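Local coordinates for protein INRS (Synechocystis sp., PDB 5FMN) that senses nickel in the cyanobacterial cell and, as a member of the CsoR-like repressor family, probably binds DNA to repress transcription, at residues I83-A88 against E93-E98. Sequence-based numbering, arbitrary orientation.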
ATOM      1  N   ILE B  83      13.910 -21.545   5.188  1.00 39.24           N
ATOM      2  CA  ILE B  83      14.960 -21.965   4.264  1.00 45.94           C
ATOM      3  C   ILE B  83      16.039 -22.835   4.931  1.00 44.35           C
ATOM      4  O   ILE B  83      16.565 -23.776   4.302  1.00 40.30           O
ATOM      5  CB  ILE B  83      15.583 -20.774   3.505  1.00 43.00           C
ATOM      6  CG1 ILE B  83      16.320 -21.295   2.263  1.00 42.70           C
ATOM      7  CG2 ILE B  83      16.540 -20.006   4.393  1.00 45.94           C
ATOM      8  CD1 ILE B  83      17.047 -20.230   1.468  1.00 45.03           C
ATOM      9  N   THR B  84      16.354 -22.533   6.191  1.00 43.60           N
ATOM     10  CA  THR B  84      17.258 -23.367   6.993  1.00 43.59           C
ATOM     11  C   THR B  84      16.711 -24.806   7.192  1.00 44.95           C
ATOM     12  O   THR B  84      17.408 -25.787   6.962  1.00 43.01           O
ATOM     13  CB  THR B  84      17.536 -22.721   8.373  1.00 39.46           C
ATOM     14  OG1 THR B  84      18.222 -21.462   8.204  1.00 34.30           O
ATOM     15  CG2 THR B  84      18.364 -23.637   9.224  1.00 37.00           C
ATOM     16  N   ARG B  85      15.453 -24.913   7.587  1.00 46.29           N
ATOM     17  CA  ARG B  85      14.789 -26.213   7.778  1.00 50.82           C
ATOM     18  C   ARG B  85      14.678 -27.031   6.475  1.00 48.53           C
ATOM     19  O   ARG B  85      14.777 -28.257   6.502  1.00 57.90           O
ATOM     20  CB  ARG B  85      13.412 -25.983   8.387  1.00 58.33           C
ATOM     21  CG  ARG B  85      12.804 -27.165   9.121  1.00 66.85           C
ATOM     22  CD  ARG B  85      11.739 -26.709  10.127  1.00 65.97           C
ATOM     23  NE  ARG B  85      10.751 -25.811   9.515  1.00 68.07           N
ATOM     24  CZ  ARG B  85      10.480 -24.559   9.902  1.00 57.42           C
ATOM     25  NH1 ARG B  85      11.040 -24.037  10.979  1.00 59.49           N
ATOM     26  NH2 ARG B  85       9.630 -23.822   9.199  1.00 53.96           N
ATOM     27  N   ALA B  86      14.510 -26.347   5.344  1.00 42.84           N
ATOM     28  CA  ALA B  86      14.561 -26.957   4.014  1.00 42.43           C
ATOM     29  C   ALA B  86      15.903 -27.573   3.647  1.00 41.33           C
ATOM     30  O   ALA B  86      15.959 -28.705   3.152  1.00 56.52           O
ATOM     31  CB  ALA B  86      14.165 -25.932   2.939  1.00 45.28           C
ATOM     32  N   ALA B  87      16.978 -26.834   3.855  1.00 45.32           N
ATOM     33  CA  ALA B  87      18.318 -27.398   3.683  1.00 46.48           C
ATOM     34  C   ALA B  87      18.568 -28.590   4.605  1.00 46.99           C
ATOM     35  O   ALA B  87      19.098 -29.609   4.151  1.00 49.72           O
ATOM     36  CB  ALA B  87      19.372 -26.335   3.888  1.00 48.22           C
ATOM     37  N   ALA B  88      18.111 -28.495   5.855  1.00 45.61           N
ATOM     38  CA  ALA B  88      18.445 -29.476   6.895  1.00 50.26           C
ATOM     39  C   ALA B  88      17.689 -30.771   6.722  1.00 51.84           C
ATOM     40  O   ALA B  88      18.237 -31.879   6.920  1.00 55.81           O
ATOM     41  CB  ALA B  88      18.157 -28.905   8.276  1.00 44.07           C
ATOM     42  N   GLU B  93       8.143 -28.587   0.025  1.00 74.84           N
ATOM     43  CA  GLU B  93       6.706 -28.235  -0.139  1.00 69.34           C
ATOM     44  C   GLU B  93       6.150 -27.583   1.129  1.00 56.14           C
ATOM     45  O   GLU B  93       5.512 -26.537   1.068  1.00 57.97           O
ATOM     46  CB  GLU B  93       5.823 -29.460  -0.494  1.00 77.34           C
ATOM     47  CG  GLU B  93       6.495 -30.683  -1.137  1.00 93.99           C
ATOM     48  CD  GLU B  93       6.991 -30.422  -2.550  1.00107.18           C
ATOM     49  OE1 GLU B  93       6.893 -29.258  -3.031  1.00102.32           O
ATOM     50  OE2 GLU B  93       7.474 -31.396  -3.177  1.00 92.14           O
ATOM     51  N   GLN B  94       6.412 -28.229   2.258  1.00 47.60           N
ATOM     52  CA  GLN B  94       5.982 -27.770   3.588  1.00 56.25           C
ATOM     53  C   GLN B  94       6.526 -26.371   3.862  1.00 50.35           C
ATOM     54  O   GLN B  94       5.808 -25.480   4.371  1.00 50.91           O
ATOM     55  CB  GLN B  94       6.496 -28.715   4.719  1.00 57.12           C
ATOM     56  CG  GLN B  94       5.417 -29.236   5.687  1.00 84.57           C
ATOM     57  CD  GLN B  94       5.637 -30.700   6.090  1.00101.89           C
ATOM     58  OE1 GLN B  94       5.474 -31.621   5.275  1.00 90.19           O
ATOM     59  NE2 GLN B  94       6.003 -30.920   7.354  1.00102.30           N
ATOM     60  N   GLU B  95       7.814 -26.204   3.564  1.00 44.72           N
ATOM     61  CA  GLU B  95       8.515 -24.965   3.879  1.00 46.56           C
ATOM     62  C   GLU B  95       8.123 -23.811   2.995  1.00 44.61           C
ATOM     63  O   GLU B  95       7.893 -22.702   3.490  1.00 49.31           O
ATOM     64  CB  GLU B  95      10.011 -25.147   3.804  1.00 51.04           C
ATOM     65  CG  GLU B  95      10.594 -26.117   4.826  1.00 51.89           C
ATOM     66  CD  GLU B  95      10.036 -25.994   6.224  1.00 49.34           C
ATOM     67  OE1 GLU B  95       9.761 -24.875   6.681  1.00 51.34           O
ATOM     68  OE2 GLU B  95       9.948 -27.033   6.902  1.00 66.67           O
ATOM     69  N   LEU B  96       7.960 -24.079   1.705  1.00 45.84           N
ATOM     70  CA  LEU B  96       7.327 -23.095   0.821  1.00 53.00           C
ATOM     71  C   LEU B  96       5.956 -22.634   1.331  1.00 48.07           C
ATOM     72  O   LEU B  96       5.625 -21.462   1.256  1.00 48.75           O
ATOM     73  CB  LEU B  96       7.160 -23.650  -0.594  1.00 54.35           C
ATOM     74  CG  LEU B  96       8.401 -23.682  -1.475  1.00 68.27           C
ATOM     75  CD1 LEU B  96       7.953 -24.031  -2.890  1.00 81.59           C
ATOM     76  CD2 LEU B  96       9.189 -22.376  -1.440  1.00 66.86           C
ATOM     77  N   ALA B  97       5.147 -23.577   1.781  1.00 46.79           N
ATOM     78  CA  ALA B  97       3.775 -23.275   2.136  1.00 57.35           C
ATOM     79  C   ALA B  97       3.760 -22.465   3.434  1.00 54.11           C
ATOM     80  O   ALA B  97       2.902 -21.631   3.611  1.00 49.04           O
ATOM     81  CB  ALA B  97       2.967 -24.567   2.288  1.00 52.80           C
ATOM     82  N   GLU B  98       4.702 -22.742   4.339  1.00 53.49           N
ATOM     83  CA  GLU B  98       4.908 -21.924   5.535  1.00 57.13           C
ATOM     84  C   GLU B  98       5.305 -20.486   5.218  1.00 55.67           C
ATOM     85  O   GLU B  98       4.913 -19.537   5.905  1.00 54.80           O
ATOM     86  CB  GLU B  98       6.031 -22.520   6.385  1.00 56.86           C
ATOM     87  CG  GLU B  98       5.550 -23.545   7.386  1.00 72.81           C
ATOM     88  CD  GLU B  98       5.090 -22.892   8.658  1.00 76.26           C
ATOM     89  OE1 GLU B  98       5.949 -22.371   9.402  1.00 84.58           O
ATOM     90  OE2 GLU B  98       3.860 -22.829   8.863  1.00 76.79           O
TER
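R85 and E95 join across an antiparallel helical hairpin, in which the short helix 92-106 folds back along the end of helix 53-89 in the all-helical, CsoR-like fold; the local axes lie 9.2 Å apart at 177°. The pair illustrates how a buried carboxylate is paid for: each of its oxygens receives its own donor from one guanidinium group. R85 NE gives its hydrogen to E95 OE2 at 3.0 Å, with the acceptor in the guanidinium plane, while R85 NH2 reaches E95 OE1 at 2.7 Å along a more bent path. Both oxygens are met on the syn side, yet the two flat groups are turned 56° apart, making a side-on, twisted salt bridge. With CG anti to the backbone N (chi1 -158°) and a bend at chi3, R85 passes across the glutamate at about a right angle. E98 OE1 adds a long salt bridge to the same NH2. A leucine in place of R85 would probably leave the E95 carboxylate without its charge partner and both oxygens without these donors. E95 and E98 also touch C82, and the second subunit packs on A86 through its I83. Closer to the backbones, the CB of A86 lies 4.0 Å from E95 CG.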